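Local coordinates for protein E1 (Kluyveromyces marxianus, PDB 3VX6) that activates the ubiquitin-like proteins Atg8 and Atg12 as an E1-like enzyme for their conjugation in autophagy and cytoplasm-to-vacuole transport, at residues Q106-R111 with S122-S127; F204-D209 with D239-E244; T220-L225 with E229-C234. All blocks are in the same frame, centred on the assembly; numbering follows the deposited sequence.

Contact 1. Residues Q106-R111 with S122-S127; sequences QELLQR and SFYMIS
Leu108 of the helix and Tyr124 of the strand reach for each other from opposite directions, and the leucine meets the hydroxyl end and the CE2 edge of the tyrosine, which accounts for most of a small interface of 145 Å². The tyrosine side chain can be followed outward from the strand. Its CB leaves the backbone toward the helix, and with CG beside the backbone N (chi1 -57°) the ring is carried on in that direction. The first leucine contact comes at the ring's edge: CE2 lies 4.1 Å from Leu108 CD1, a methyl that sits near the ring plane and not over a face. Farther out, Tyr124 OH lies against the leucine, 3.4 Å from Leu108 CD2 and 3.8 Å from Leu108 CG. The carboxylate of Glu107 comes in on the margin, with OE2 at 4.3 Å from Tyr124 OH, too long for a bond.

CD2 of Leu108 has a second neighbour, the CB of Ser122 at 4.1 Å, so this one methyl bridges the start of the segment and the phenol end. Ser122 turns CB to the leucine, while its OG, anti to the backbone N (chi1 -170°), is hydrogen-bonded to Lys80 O.

The contact joins helix 97-114 to the strand that follows it, 123-130, which runs in a mixed sheet between strands 78-86 and 135-144. Pro143 of strand 135-144 touches both Leu108 and Tyr124, Tyr82 of strand 78-86 meets the tyrosine ring with planes at about 35°, and Phe100 and Lys104, earlier on the same helix, also pack on Tyr124.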
# COMPACT_ATOMS: atom_id res chain seq x y z
N GLN A 106 2.28 8.85 -8.88
CA GLN A 106 3.52 9.45 -9.34
C GLN A 106 4.39 9.88 -8.18
O GLN A 106 5.62 9.91 -8.29
CB GLN A 106 3.23 10.67 -10.23
CG GLN A 106 2.53 10.32 -11.52
CD GLN A 106 2.10 11.54 -12.33
OE1 GLN A 106 1.47 12.46 -11.80
NE2 GLN A 106 2.43 11.54 -13.62
N GLU A 107 3.75 10.21 -7.06
CA GLU A 107 4.46 10.66 -5.88
C GLU A 107 5.17 9.49 -5.22
O GLU A 107 6.30 9.61 -4.77
CB GLU A 107 3.49 11.29 -4.88
CG GLU A 107 2.70 12.46 -5.44
CD GLU A 107 1.52 12.85 -4.55
OE1 GLU A 107 0.77 13.77 -4.95
OE2 GLU A 107 1.34 12.24 -3.46
N LEU A 108 4.51 8.35 -5.17
CA LEU A 108 5.11 7.18 -4.58
C LEU A 108 6.30 6.79 -5.46
O LEU A 108 7.36 6.42 -4.95
CB LEU A 108 4.09 6.05 -4.48
CG LEU A 108 2.90 6.39 -3.57
CD1 LEU A 108 1.79 5.40 -3.78
CD2 LEU A 108 3.33 6.42 -2.12
N LEU A 109 6.13 6.90 -6.77
CA LEU A 109 7.19 6.59 -7.72
C LEU A 109 8.44 7.40 -7.38
O LEU A 109 9.52 6.85 -7.19
CB LEU A 109 6.72 6.95 -9.12
CG LEU A 109 7.80 7.07 -10.20
CD1 LEU A 109 8.55 5.76 -10.32
CD2 LEU A 109 7.14 7.44 -11.52
N GLN A 110 8.26 8.72 -7.31
CA GLN A 110 9.34 9.63 -6.98
C GLN A 110 10.01 9.18 -5.68
O GLN A 110 11.20 8.88 -5.66
CB GLN A 110 8.79 11.06 -6.81
CG GLN A 110 9.85 12.12 -6.56
CD GLN A 110 10.87 12.19 -7.70
OE1 GLN A 110 10.59 12.74 -8.77
NE2 GLN A 110 12.04 11.60 -7.48
N ARG A 111 9.24 9.11 -4.60
CA ARG A 111 9.76 8.71 -3.30
C ARG A 111 10.54 7.40 -3.31
O ARG A 111 11.54 7.28 -2.62
CB ARG A 111 8.63 8.65 -2.27
CG ARG A 111 8.08 10.02 -1.98
CD ARG A 111 7.08 10.09 -0.84
NE ARG A 111 6.90 11.49 -0.45
CZ ARG A 111 7.81 12.20 0.23
NH1 ARG A 111 8.96 11.64 0.60
NH2 ARG A 111 7.59 13.47 0.51
N SER A 122 1.57 2.98 0.49
CA SER A 122 0.73 3.83 1.30
C SER A 122 -0.74 3.63 0.94
O SER A 122 -1.07 2.94 -0.02
CB SER A 122 1.11 5.29 1.09
OG SER A 122 0.45 6.11 2.02
N PHE A 123 -1.63 4.19 1.73
CA PHE A 123 -3.04 4.09 1.41
C PHE A 123 -3.63 5.47 1.54
O PHE A 123 -3.21 6.26 2.39
CB PHE A 123 -3.77 3.10 2.30
CG PHE A 123 -3.85 3.49 3.73
CD1 PHE A 123 -2.75 3.34 4.56
CD2 PHE A 123 -5.05 3.94 4.27
CE1 PHE A 123 -2.84 3.62 5.92
CE2 PHE A 123 -5.16 4.23 5.62
CZ PHE A 123 -4.06 4.07 6.45
N TYR A 124 -4.59 5.75 0.67
CA TYR A 124 -5.26 7.02 0.61
C TYR A 124 -6.76 6.75 0.65
O TYR A 124 -7.27 5.81 0.02
CB TYR A 124 -4.89 7.71 -0.70
CG TYR A 124 -3.39 7.92 -0.87
CD1 TYR A 124 -2.79 9.12 -0.48
CD2 TYR A 124 -2.58 6.90 -1.41
CE1 TYR A 124 -1.41 9.31 -0.62
CE2 TYR A 124 -1.20 7.08 -1.55
CZ TYR A 124 -0.62 8.29 -1.16
OH TYR A 124 0.74 8.52 -1.29
N MET A 125 -7.48 7.56 1.40
CA MET A 125 -8.90 7.36 1.51
C MET A 125 -9.60 8.66 1.19
O MET A 125 -9.19 9.71 1.65
CB MET A 125 -9.26 6.93 2.94
CG MET A 125 -10.73 6.67 3.15
SD MET A 125 -11.09 6.19 4.85
CE MET A 125 -12.60 7.12 5.09
N ILE A 126 -10.61 8.61 0.34
CA ILE A 126 -11.37 9.82 0.07
C ILE A 126 -12.70 9.49 0.71
O ILE A 126 -13.10 8.32 0.77
CB ILE A 126 -11.57 10.11 -1.44
CG1 ILE A 126 -12.15 8.88 -2.15
CG2 ILE A 126 -10.24 10.59 -2.04
CD1 ILE A 126 -12.57 9.13 -3.60
N SER A 127 -13.37 10.49 1.24
CA SER A 127 -14.63 10.22 1.90
C SER A 127 -15.50 11.44 1.98
O SER A 127 -15.09 12.55 1.65
CB SER A 127 -14.38 9.68 3.32
OG SER A 127 -13.72 10.64 4.15

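Contact 2. Residues F204-D209 with D239-E244; sequences FSHLKD and DESSFE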
# COMPACT_ATOMS: atom_id res chain seq x y z
N PHE A 204 1.64 -7.81 1.42
CA PHE A 204 0.32 -7.46 1.92
C PHE A 204 -0.67 -8.48 1.44
O PHE A 204 -1.87 -8.29 1.53
CB PHE A 204 -0.10 -6.08 1.43
CG PHE A 204 0.67 -4.97 2.05
CD1 PHE A 204 1.56 -5.22 3.08
CD2 PHE A 204 0.50 -3.67 1.61
CE1 PHE A 204 2.27 -4.19 3.67
CE2 PHE A 204 1.20 -2.64 2.18
CZ PHE A 204 2.09 -2.89 3.21
N SER A 205 -0.16 -9.57 0.91
CA SER A 205 -1.05 -10.60 0.46
C SER A 205 -0.54 -11.89 1.05
O SER A 205 0.67 -12.07 1.20
CB SER A 205 -1.06 -10.68 -1.07
OG SER A 205 -1.97 -11.69 -1.52
N HIS A 206 -1.47 -12.76 1.44
CA HIS A 206 -1.14 -14.06 1.98
C HIS A 206 -1.63 -15.05 0.95
O HIS A 206 -1.61 -16.27 1.18
CB HIS A 206 -1.87 -14.33 3.30
CG HIS A 206 -1.14 -13.83 4.50
ND1 HIS A 206 -1.61 -14.00 5.78
CD2 HIS A 206 0.02 -13.13 4.62
CE1 HIS A 206 -0.79 -13.43 6.64
NE2 HIS A 206 0.21 -12.89 5.96
N LEU A 207 -2.08 -14.52 -0.18
CA LEU A 207 -2.54 -15.35 -1.29
C LEU A 207 -1.33 -16.10 -1.82
O LEU A 207 -0.25 -15.53 -1.95
CB LEU A 207 -3.16 -14.49 -2.39
CG LEU A 207 -4.58 -14.01 -2.12
CD1 LEU A 207 -5.08 -13.22 -3.31
CD2 LEU A 207 -5.50 -15.21 -1.86
N LYS A 208 -1.50 -17.39 -2.09
CA LYS A 208 -0.39 -18.18 -2.59
C LYS A 208 0.21 -17.58 -3.86
O LYS A 208 -0.45 -17.47 -4.89
CB LYS A 208 -0.84 -19.62 -2.85
N ASP A 209 1.47 -17.16 -3.73
CA ASP A 209 2.27 -16.59 -4.81
C ASP A 209 1.71 -15.38 -5.52
O ASP A 209 2.22 -14.97 -6.57
CB ASP A 209 2.61 -17.66 -5.83
CG ASP A 209 3.50 -18.73 -5.24
OD1 ASP A 209 4.34 -18.40 -4.37
OD2 ASP A 209 3.35 -19.91 -5.64
N ASP A 239 2.32 -16.22 7.21
CA ASP A 239 1.44 -17.27 6.70
C ASP A 239 2.07 -18.63 6.34
O ASP A 239 1.35 -19.63 6.22
CB ASP A 239 0.75 -16.72 5.45
CG ASP A 239 -0.48 -17.50 5.08
OD1 ASP A 239 -0.78 -17.61 3.86
OD2 ASP A 239 -1.17 -17.98 6.00
N GLU A 240 3.39 -18.68 6.17
CA GLU A 240 4.10 -19.89 5.73
C GLU A 240 4.13 -19.79 4.21
O GLU A 240 4.77 -20.59 3.52
CB GLU A 240 3.35 -21.18 6.10
CG GLU A 240 3.18 -21.43 7.57
CD GLU A 240 4.50 -21.35 8.31
OE1 GLU A 240 5.40 -22.14 7.98
OE2 GLU A 240 4.62 -20.49 9.21
N SER A 241 3.41 -18.79 3.70
CA SER A 241 3.31 -18.55 2.27
C SER A 241 4.45 -17.68 1.73
O SER A 241 4.46 -17.37 0.54
CB SER A 241 1.98 -17.86 1.95
OG SER A 241 1.95 -16.55 2.49
N SER A 242 5.38 -17.27 2.59
CA SER A 242 6.51 -16.44 2.16
C SER A 242 7.32 -17.08 1.04
O SER A 242 7.73 -18.25 1.13
CB SER A 242 7.42 -16.11 3.35
OG SER A 242 7.18 -16.99 4.44
N PHE A 243 7.54 -16.32 -0.03
CA PHE A 243 8.30 -16.81 -1.18
C PHE A 243 9.13 -15.70 -1.81
O PHE A 243 8.78 -14.53 -1.73
CB PHE A 243 7.35 -17.35 -2.24
CG PHE A 243 6.53 -16.27 -2.93
CD1 PHE A 243 5.51 -15.61 -2.25
CD2 PHE A 243 6.80 -15.92 -4.25
CE1 PHE A 243 4.78 -14.61 -2.88
CE2 PHE A 243 6.07 -14.92 -4.89
CZ PHE A 243 5.06 -14.26 -4.21
N GLU A 244 10.24 -16.08 -2.44
CA GLU A 244 11.09 -15.11 -3.12
C GLU A 244 10.79 -15.26 -4.60
O GLU A 244 10.53 -16.36 -5.08
CB GLU A 244 12.57 -15.42 -2.86
CG GLU A 244 13.51 -14.51 -3.63
CD GLU A 244 14.98 -14.81 -3.37
OE1 GLU A 244 15.41 -14.72 -2.20
OE2 GLU A 244 15.70 -15.13 -4.34
O HOH W 1 2.91 -17.88 -1.68
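Asp239 lays its CB over the centre of the His206 imidazole, 3.6 Å from the ring centroid and only 9° off the ring normal, a CH-pi contact that marks the more enclosed end of this interface. With chi1 near trans, the carboxylate of Asp239 runs on past the CG-ND1 side of the ring in a plane 7° from it, an offset stack. ND1 of His206 and OD2 of Asp239 stay 4.0 Å apart, not in contact; were the imidazole protonated, the carboxylate would probably favour it. Phe53 stacks on the same imidazole. Asp239 OD1 lies 3.1 Å from His206 O, but both are acceptors and no bond joins them; OD1 instead accepts a weak hydrogen bond from Ser241 OG, which has a further partner in Arg237 NH1.

Segment 204-209 is a loop after strand 198-202, whereas 239-244 ends the connection of the beta-hairpin 231-236/243-250 and enters its second strand. Within the first loop, Leu207 N donates to Ser205 OG in an ST turn. Arg237, on the hairpin connection, binds Leu207 O, tying the two loops together.

The other end is the solvent side. Asp209 is exposed and a water joins in, accepting from Asp209 N at 2.6 Å and donating to Ser241 O at 2.8 Å, with another hydrogen bond to Asp209 OD1. Even so, Asp209 lies against the buried Phe243: its CA makes a CH-pi contact over one face, 4.0 Å from the ring centroid, while OD1 lies over a ring face near the rim, 3.4 Å from Phe243 CG, with the carboxylate plane turned 71° from the ring.

Contact 3. Residues T220-L225 with E229-C234; sequences TVWSKL and ETYTIC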
# COMPACT_ATOMS: atom_id res chain seq x y z
N THR A 220 8.41 -1.04 -10.44
CA THR A 220 8.52 0.19 -11.19
C THR A 220 9.68 1.06 -10.69
O THR A 220 10.45 1.61 -11.48
CB THR A 220 7.19 0.96 -11.12
OG1 THR A 220 6.16 0.18 -11.74
CG2 THR A 220 7.31 2.30 -11.83
N VAL A 221 9.81 1.20 -9.38
CA VAL A 221 10.87 2.04 -8.88
C VAL A 221 12.24 1.41 -9.07
O VAL A 221 13.15 2.00 -9.64
CB VAL A 221 10.67 2.36 -7.41
CG1 VAL A 221 11.85 3.15 -6.91
CG2 VAL A 221 9.36 3.12 -7.23
N TRP A 222 12.39 0.20 -8.57
CA TRP A 222 13.64 -0.50 -8.69
C TRP A 222 14.10 -0.52 -10.17
O TRP A 222 15.30 -0.41 -10.45
CB TRP A 222 13.44 -1.90 -8.16
CG TRP A 222 14.67 -2.63 -7.86
CD1 TRP A 222 15.96 -2.16 -7.93
CD2 TRP A 222 14.76 -3.99 -7.46
NE1 TRP A 222 16.84 -3.16 -7.60
CE2 TRP A 222 16.13 -4.29 -7.30
CE3 TRP A 222 13.81 -4.99 -7.22
CZ2 TRP A 222 16.57 -5.55 -6.92
CZ3 TRP A 222 14.25 -6.24 -6.84
CH2 TRP A 222 15.62 -6.51 -6.69
N SER A 223 13.14 -0.63 -11.08
CA SER A 223 13.39 -0.66 -12.53
C SER A 223 14.15 0.55 -13.04
O SER A 223 15.16 0.42 -13.71
CB SER A 223 12.07 -0.73 -13.31
OG SER A 223 11.50 -2.02 -13.27
N LYS A 224 13.61 1.73 -12.75
CA LYS A 224 14.22 2.96 -13.20
C LYS A 224 15.55 3.26 -12.49
O LYS A 224 16.44 3.86 -13.08
CB LYS A 224 13.22 4.11 -13.02
CG LYS A 224 12.03 4.01 -13.97
CD LYS A 224 10.94 5.02 -13.65
CE LYS A 224 9.67 4.77 -14.48
NZ LYS A 224 9.75 5.30 -15.88
N LEU A 225 15.66 2.83 -11.24
CA LEU A 225 16.86 3.05 -10.43
C LEU A 225 17.96 2.13 -10.89
O LEU A 225 19.08 2.53 -11.14
CB LEU A 225 16.59 2.76 -8.96
CG LEU A 225 15.90 3.83 -8.15
CD1 LEU A 225 15.87 3.43 -6.69
CD2 LEU A 225 16.65 5.14 -8.34
N GLU A 229 17.96 -6.90 -16.16
CA GLU A 229 17.27 -7.88 -16.97
C GLU A 229 16.13 -8.36 -16.09
O GLU A 229 14.98 -8.43 -16.51
CB GLU A 229 18.24 -9.04 -17.27
CG GLU A 229 19.53 -8.61 -17.97
CD GLU A 229 19.34 -8.43 -19.46
OE1 GLU A 229 18.75 -9.34 -20.09
OE2 GLU A 229 19.79 -7.39 -20.00
N THR A 230 16.47 -8.61 -14.84
CA THR A 230 15.52 -9.14 -13.89
C THR A 230 15.57 -8.45 -12.52
O THR A 230 16.50 -7.69 -12.22
CB THR A 230 15.77 -10.66 -13.76
OG1 THR A 230 14.76 -11.26 -12.94
CG2 THR A 230 17.13 -10.93 -13.15
N TYR A 231 14.54 -8.69 -11.71
CA TYR A 231 14.44 -8.13 -10.36
C TYR A 231 13.96 -9.22 -9.42
O TYR A 231 12.96 -9.87 -9.69
CB TYR A 231 13.43 -7.00 -10.34
CG TYR A 231 13.80 -5.89 -11.27
CD1 TYR A 231 14.62 -4.86 -10.85
CD2 TYR A 231 13.37 -5.91 -12.59
CE1 TYR A 231 15.00 -3.86 -11.72
CE2 TYR A 231 13.76 -4.91 -13.48
CZ TYR A 231 14.57 -3.90 -13.04
OH TYR A 231 14.99 -2.94 -13.91
N THR A 232 14.67 -9.41 -8.32
CA THR A 232 14.30 -10.44 -7.38
C THR A 232 13.68 -9.85 -6.13
O THR A 232 14.23 -8.93 -5.55
CB THR A 232 15.50 -11.28 -6.97
OG1 THR A 232 15.98 -12.02 -8.11
CG2 THR A 232 15.12 -12.24 -5.86
N ILE A 233 12.54 -10.39 -5.72
CA ILE A 233 11.86 -9.89 -4.54
C ILE A 233 11.42 -11.00 -3.61
O ILE A 233 10.74 -11.93 -4.03
CB ILE A 233 10.62 -9.07 -4.93
CG1 ILE A 233 11.04 -7.89 -5.81
CG2 ILE A 233 9.90 -8.62 -3.67
CD1 ILE A 233 9.88 -7.15 -6.42
N CYS A 234 11.81 -10.89 -2.35
CA CYS A 234 11.42 -11.87 -1.33
C CYS A 234 10.11 -11.42 -0.71
O CYS A 234 10.02 -10.32 -0.17
CB CYS A 234 12.49 -11.97 -0.24
SG CYS A 234 14.06 -12.57 -0.82
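Trp222 sends its CG anti to the backbone N (chi1 -164°), while Tyr231 keeps its own CG beside the backbone N; these settings help bring the indole and phenol alongside, pointing opposite ways. The tyrosine turns an edge to the indole. Its CD1 stands over one face of Trp222, toward the rim, 3.5 Å from CD2 of the tryptophan. The centroid of the five-membered ring is 5.0 Å from that of the phenol and the planes meet at 64°, so the pair is edge-to-face.

Beyond the stack, the six-membered half of the indole reaches the strand backbone. The CZ3/CH2 edge of Trp222 abuts the carbonyl of Thr232, near the ring plane, and CZ3 is also 3.8 Å from Ile233 CG1. The indole is thus bordered by main chain and an aliphatic branch as well as by the phenol. Its nitrogen is used elsewhere: NE1 donates to Leu193 O.

This is the return half of a beta-alpha-beta unit, strand 198-202, helix 215-225, strand 231-236, in which the two strands are parallel neighbours in the sheet. The axes of helix 220-225 and strand 231-234 pass 10.1 Å apart at 143°. Val199 of the first strand touches Trp222, so this indole packs on both strands of the unit.

At its far end the phenol lies against the next helical residue. Tyr231 CZ is 3.5 Å from Ser223 CA and 3.6 Å from Ser223 OG, the latter a contact without a bond, as OG is hydrogen-bonded to Leu219 O. Tyr231 OH is hydrogen-bonded to Ser226 O and to Arg228 N in the short connection, which anchors the tyrosine to the turn between helix and strand.

How the contacts relate
Contact 3 is nested inside the chain loop that contact 2 closes, and both reach the same sheet, where strands 231-236 and 243-250 are antiparallel neighbours. Their centres are 19 Å apart, yet they touch through Glu244, whose CG lies 3.8 Å from Ile233 O. Contact 1 belongs to a different sheet and closes earlier in the chain. Its helix nevertheless packs on the helix of contact 3: Leu109 O is 3.7 Å from Val221 CG2, although the contact centres are 20 Å apart. Contacts 1 and 2 do not touch, with nearest atoms about 6 Å apart.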